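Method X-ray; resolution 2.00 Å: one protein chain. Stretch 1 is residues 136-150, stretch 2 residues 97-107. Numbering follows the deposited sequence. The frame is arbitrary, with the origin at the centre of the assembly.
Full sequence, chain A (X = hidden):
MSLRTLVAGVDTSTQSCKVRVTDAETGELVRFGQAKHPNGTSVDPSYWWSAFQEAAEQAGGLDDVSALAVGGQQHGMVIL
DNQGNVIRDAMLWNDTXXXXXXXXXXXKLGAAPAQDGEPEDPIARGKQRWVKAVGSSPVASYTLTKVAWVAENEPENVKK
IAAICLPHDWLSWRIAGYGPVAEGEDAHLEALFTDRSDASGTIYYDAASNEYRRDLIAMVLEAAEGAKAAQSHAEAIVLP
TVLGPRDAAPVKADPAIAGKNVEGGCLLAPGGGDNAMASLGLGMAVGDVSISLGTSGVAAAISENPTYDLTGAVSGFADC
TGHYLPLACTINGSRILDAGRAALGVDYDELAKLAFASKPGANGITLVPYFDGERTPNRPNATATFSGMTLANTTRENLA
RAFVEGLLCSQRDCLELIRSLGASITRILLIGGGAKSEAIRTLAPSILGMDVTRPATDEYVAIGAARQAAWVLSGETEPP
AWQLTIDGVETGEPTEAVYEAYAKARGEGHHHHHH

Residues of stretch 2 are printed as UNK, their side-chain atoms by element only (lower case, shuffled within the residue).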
# COMPACT_ATOMS: atom_id res chain seq x y z
N SER A 136 -6.92 -7.26 -8.31
CA SER A 136 -5.69 -7.91 -7.85
C SER A 136 -5.84 -9.42 -7.65
O SER A 136 -6.92 -9.92 -7.28
CB SER A 136 -5.20 -7.30 -6.52
OG SER A 136 -5.19 -5.88 -6.55
N SER A 137 -4.75 -10.13 -7.87
CA SER A 137 -4.70 -11.56 -7.62
C SER A 137 -4.30 -11.85 -6.16
O SER A 137 -3.29 -11.31 -5.68
CB SER A 137 -3.74 -12.23 -8.60
OG SER A 137 -3.66 -13.61 -8.35
N PRO A 138 -5.07 -12.71 -5.46
CA PRO A 138 -4.88 -12.96 -4.03
C PRO A 138 -3.44 -13.23 -3.60
O PRO A 138 -2.71 -13.98 -4.25
CB PRO A 138 -5.75 -14.21 -3.77
CG PRO A 138 -6.82 -14.11 -4.77
CD PRO A 138 -6.19 -13.49 -6.01
N VAL A 139 -3.04 -12.57 -2.52
CA VAL A 139 -1.82 -12.90 -1.79
C VAL A 139 -2.21 -12.87 -0.32
O VAL A 139 -3.29 -12.38 0.02
CB VAL A 139 -0.64 -11.91 -2.07
CG1 VAL A 139 -0.11 -12.08 -3.49
CG2 VAL A 139 -1.06 -10.46 -1.83
N ALA A 140 -1.36 -13.39 0.53
CA ALA A 140 -1.64 -13.46 1.97
C ALA A 140 -1.97 -12.10 2.58
O ALA A 140 -2.65 -12.03 3.61
CB ALA A 140 -0.45 -14.08 2.70
N SER A 141 -1.50 -11.02 1.97
CA SER A 141 -1.74 -9.68 2.53
C SER A 141 -3.21 -9.35 2.63
O SER A 141 -3.65 -8.72 3.60
CB SER A 141 -1.06 -8.60 1.69
OG SER A 141 0.34 -8.62 1.88
N TYR A 142 -3.97 -9.75 1.61
CA TYR A 142 -5.31 -9.23 1.40
C TYR A 142 -6.37 -9.68 2.40
O TYR A 142 -6.37 -10.81 2.88
CB TYR A 142 -5.76 -9.48 -0.04
CG TYR A 142 -4.82 -8.92 -1.07
CD1 TYR A 142 -3.91 -7.91 -0.73
CD2 TYR A 142 -4.83 -9.38 -2.38
CE1 TYR A 142 -3.04 -7.39 -1.68
CE2 TYR A 142 -3.97 -8.87 -3.32
CZ TYR A 142 -3.08 -7.87 -2.97
OH TYR A 142 -2.23 -7.36 -3.93
N THR A 143 -7.28 -8.75 2.70
CA THR A 143 -8.25 -8.91 3.77
C THR A 143 -9.09 -10.19 3.61
O THR A 143 -9.30 -10.92 4.58
CB THR A 143 -9.22 -7.69 3.85
OG1 THR A 143 -8.47 -6.48 3.66
CG2 THR A 143 -9.93 -7.66 5.20
N LEU A 144 -9.60 -10.42 2.41
CA LEU A 144 -10.43 -11.61 2.18
C LEU A 144 -9.70 -12.89 2.61
O LEU A 144 -10.33 -13.81 3.12
CB LEU A 144 -10.83 -11.72 0.71
CG LEU A 144 -11.82 -12.86 0.38
CD1 LEU A 144 -13.13 -12.69 1.16
CD2 LEU A 144 -12.09 -12.91 -1.12
N THR A 145 -8.39 -12.94 2.41
CA THR A 145 -7.64 -14.15 2.75
C THR A 145 -7.62 -14.37 4.26
O THR A 145 -7.66 -15.51 4.72
CB THR A 145 -6.21 -14.17 2.18
OG1 THR A 145 -5.35 -13.36 3.00
CG2 THR A 145 -6.21 -13.65 0.74
N LYS A 146 -7.62 -13.27 5.01
CA LYS A 146 -7.64 -13.34 6.47
C LYS A 146 -8.99 -13.88 6.96
O LYS A 146 -9.05 -14.74 7.85
CB LYS A 146 -7.42 -11.95 7.09
CG LYS A 146 -6.18 -11.21 6.61
CD LYS A 146 -4.91 -12.07 6.69
CE LYS A 146 -3.67 -11.19 6.53
NZ LYS A 146 -2.43 -12.00 6.42
N VAL A 147 -10.06 -13.38 6.36
CA VAL A 147 -11.40 -13.83 6.71
C VAL A 147 -11.54 -15.31 6.39
O VAL A 147 -12.05 -16.07 7.19
CB VAL A 147 -12.49 -13.03 5.97
CG1 VAL A 147 -13.88 -13.57 6.33
CG2 VAL A 147 -12.36 -11.54 6.30
N ALA A 148 -11.05 -15.70 5.22
CA ALA A 148 -10.95 -17.12 4.84
C ALA A 148 -10.23 -17.96 5.89
O ALA A 148 -10.69 -19.04 6.26
CB ALA A 148 -10.24 -17.25 3.51
N TRP A 149 -9.10 -17.46 6.37
CA TRP A 149 -8.30 -18.19 7.33
C TRP A 149 -9.08 -18.38 8.63
O TRP A 149 -9.04 -19.45 9.25
CB TRP A 149 -6.98 -17.45 7.61
CG TRP A 149 -6.14 -18.15 8.63
CD1 TRP A 149 -5.10 -19.01 8.39
CD2 TRP A 149 -6.28 -18.08 10.05
NE1 TRP A 149 -4.58 -19.47 9.57
CE2 TRP A 149 -5.28 -18.91 10.61
CE3 TRP A 149 -7.14 -17.38 10.91
CZ2 TRP A 149 -5.13 -19.07 11.99
CZ3 TRP A 149 -6.99 -17.54 12.28
CH2 TRP A 149 -5.99 -18.38 12.80
N VAL A 150 -9.80 -17.33 9.04
CA VAL A 150 -10.59 -17.39 10.25
C VAL A 150 -11.73 -18.39 10.10
O VAL A 150 -12.07 -19.11 11.05
CB VAL A 150 -11.16 -16.00 10.64
CG1 VAL A 150 -12.07 -16.13 11.85
CG2 VAL A 150 -10.02 -15.02 10.93
N UNK A 97 0.06 -16.23 7.70
CA UNK A 97 -0.86 -17.30 8.07
C UNK A 97 -1.83 -17.66 6.94
O UNK A 97 -2.15 -18.83 6.75
c UNK A 97 -1.69 -16.89 9.29
o UNK A 97 -0.90 -16.78 10.46
N UNK A 98 -2.30 -16.66 6.21
CA UNK A 98 -3.39 -16.82 5.25
C UNK A 98 -2.91 -17.22 3.86
O UNK A 98 -3.70 -17.25 2.91
c UNK A 98 -4.20 -15.53 5.17
o UNK A 98 -3.37 -14.45 4.78
N UNK A 99 -1.61 -17.51 3.74
CA UNK A 99 -1.05 -17.93 2.46
C UNK A 99 -1.79 -19.10 1.78
O UNK A 99 -2.03 -19.07 0.57
c UNK A 99 0.44 -18.24 2.61
N UNK A 100 -2.15 -20.15 2.55
CA UNK A 100 -2.89 -21.26 1.93
C UNK A 100 -4.23 -20.78 1.39
O UNK A 100 -4.63 -21.21 0.30
c UNK A 100 -3.11 -22.23 3.10
c UNK A 100 -1.78 -20.45 3.95
c UNK A 100 -2.00 -21.93 4.05
N UNK A 101 -4.89 -19.90 2.12
CA UNK A 101 -6.17 -19.38 1.70
C UNK A 101 -6.05 -18.54 0.41
O UNK A 101 -6.91 -18.60 -0.45
o UNK A 101 -6.52 -21.11 5.47
c UNK A 101 -6.33 -20.06 4.85
c UNK A 101 -7.40 -19.50 3.93
n UNK A 101 -5.21 -19.36 4.95
c UNK A 101 -6.84 -18.60 2.82
N UNK A 102 -4.97 -17.78 0.29
CA UNK A 102 -4.74 -17.01 -0.93
C UNK A 102 -4.60 -17.96 -2.12
O UNK A 102 -5.21 -17.75 -3.18
c UNK A 102 -3.50 -16.12 -0.79
N UNK A 103 -3.81 -19.02 -1.94
CA UNK A 103 -3.64 -20.05 -2.96
C UNK A 103 -4.97 -20.70 -3.34
O UNK A 103 -5.30 -20.85 -4.52
c UNK A 103 -2.65 -21.11 -2.50
N UNK A 104 -5.74 -21.08 -2.32
CA UNK A 104 -7.02 -21.73 -2.52
C UNK A 104 -8.04 -20.83 -3.26
O UNK A 104 -8.79 -21.31 -4.11
c UNK A 104 -7.59 -22.20 -1.18
N UNK A 105 -8.06 -19.54 -2.92
CA UNK A 105 -8.97 -18.60 -3.60
C UNK A 105 -8.72 -18.59 -5.10
O UNK A 105 -9.66 -18.54 -5.89
c UNK A 105 -8.79 -17.18 -3.04
c UNK A 105 -10.90 -16.86 -1.80
c UNK A 105 -8.84 -15.63 -1.07
c UNK A 105 -9.40 -16.92 -1.67
N UNK A 106 -7.45 -18.62 -5.47
CA UNK A 106 -7.08 -18.64 -6.88
C UNK A 106 -7.60 -19.92 -7.56
O UNK A 106 -8.23 -19.86 -8.62
c UNK A 106 -5.10 -17.08 -6.72
c UNK A 106 -5.15 -18.84 -8.51
c UNK A 106 -5.55 -18.50 -7.07
c UNK A 106 -3.64 -16.97 -6.40
N UNK A 107 -7.33 -21.07 -6.95
CA UNK A 107 -7.79 -22.35 -7.49
C UNK A 107 -9.32 -22.39 -7.57
O UNK A 107 -9.90 -22.88 -8.54
c UNK A 107 -7.26 -23.51 -6.65
c UNK A 107 -5.27 -25.01 -6.05
o UNK A 107 -4.10 -25.39 -6.24
c UNK A 107 -5.76 -23.76 -6.79
o UNK A 107 -6.03 -25.62 -5.28
O HOH W 1 -2.45 -21.31 7.86

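Position 97 carries one carbon and then one oxygen. Its CB lies over one face of the Trp-149 indole, 4.2 Å from the centroid of the five-membered ring and 25° off the ring normal, a CH-pi geometry. A two-atom side chain ending in oxygen is serine: Ser-97. Its backbone O also receives a hydrogen bond from a water (2.7 Å), which in turn accepts a weak one from Trp-149 NE1 (3.3 Å).

Position 98 again has one carbon and one oxygen, but here the oxygen is buried among polar groups of stretch 1. It lies 2.9 Å from Thr-145 OG1 and 3.1 Å from Lys-146 NZ. The unbranched C-O pair identifies Ser-98, in the p rotamer (chi1 58°). With hydrogens placed, Lys-146 NZ donates to Ser-98 OG, and Ser-98 OG donates to Thr-145 OG1. The hydroxyl thus relays between two side chains adjacent in sequence, and although the residue sits at the N-cap position, it makes no capping bond.

Position 99 has a single carbon, directed away from stretch 1 yet 4.3 Å from Ala-140 CB. A lone CB means alanine, Ala-99. The CA atoms of Ala-140 and Ala-99 are only 4.5 Å apart, an approach that two short side chains permit.

Position 100 has three carbons closing a ring onto its own backbone N, which defines Pro-100. It makes no contact with stretch 1.

Position 101 has three carbons, the third carrying one oxygen and one nitrogen: an amide at the end of a two-methylene arm, hence Gln-101. Its CG packs 3.6 Å from Ala-148 CB, while NE2 lies at the Trp-149 ring edge, 3.5 Å from Trp-149 CD1. NE2 also gives a weak hydrogen bond to Ser-98 O (3.3 Å, angle 146°), bending the amide back along its own helix.

Position 102 shows one carbon, pointing toward stretch 1, 3.5 Å from Val-139 C and 4.2 Å from Pro-138 CB. This is Ala-102.

Positions 103 and 104 each have one carbon and touch nothing on stretch 1; they are Ala-103 and Ala-104.

Position 105 has four carbons forked at the second, the leucine pattern. Leu-105 CD1 lies 3.8 Å from Thr-145 CG2, and both CD1 and CD2 of Leu-105 are 4.2 Å from Leu-144 CD2.

Position 106 has four carbons forked at the first, one arm two carbons long, which is isoleucine. Ile-106 CG1 lies 3.8 Å from Pro-138 CD, and its CD1 is 3.9 Å from Ser-137 OG.

Position 107 ends in a carbon bearing two oxygens after two others: Glu-107, exposed and out of reach.

The contact buries 680 Å² in all. The helices cross at 106°, with axes 8.3 Å apart at closest approach. Pro-138 packs against Ala-102, Leu-105 and Ile-106, the Trp-149 ring has Ser-97 CB over one face and Gln-101 NE2 at its edge, and between this site and the apolar patch around Pro-138 the Lys-146, Ser-98 and Thr-145 chain supplies the direct hydrogen bonds.

Stretch 2 (97-107) SSAPQAAALIE
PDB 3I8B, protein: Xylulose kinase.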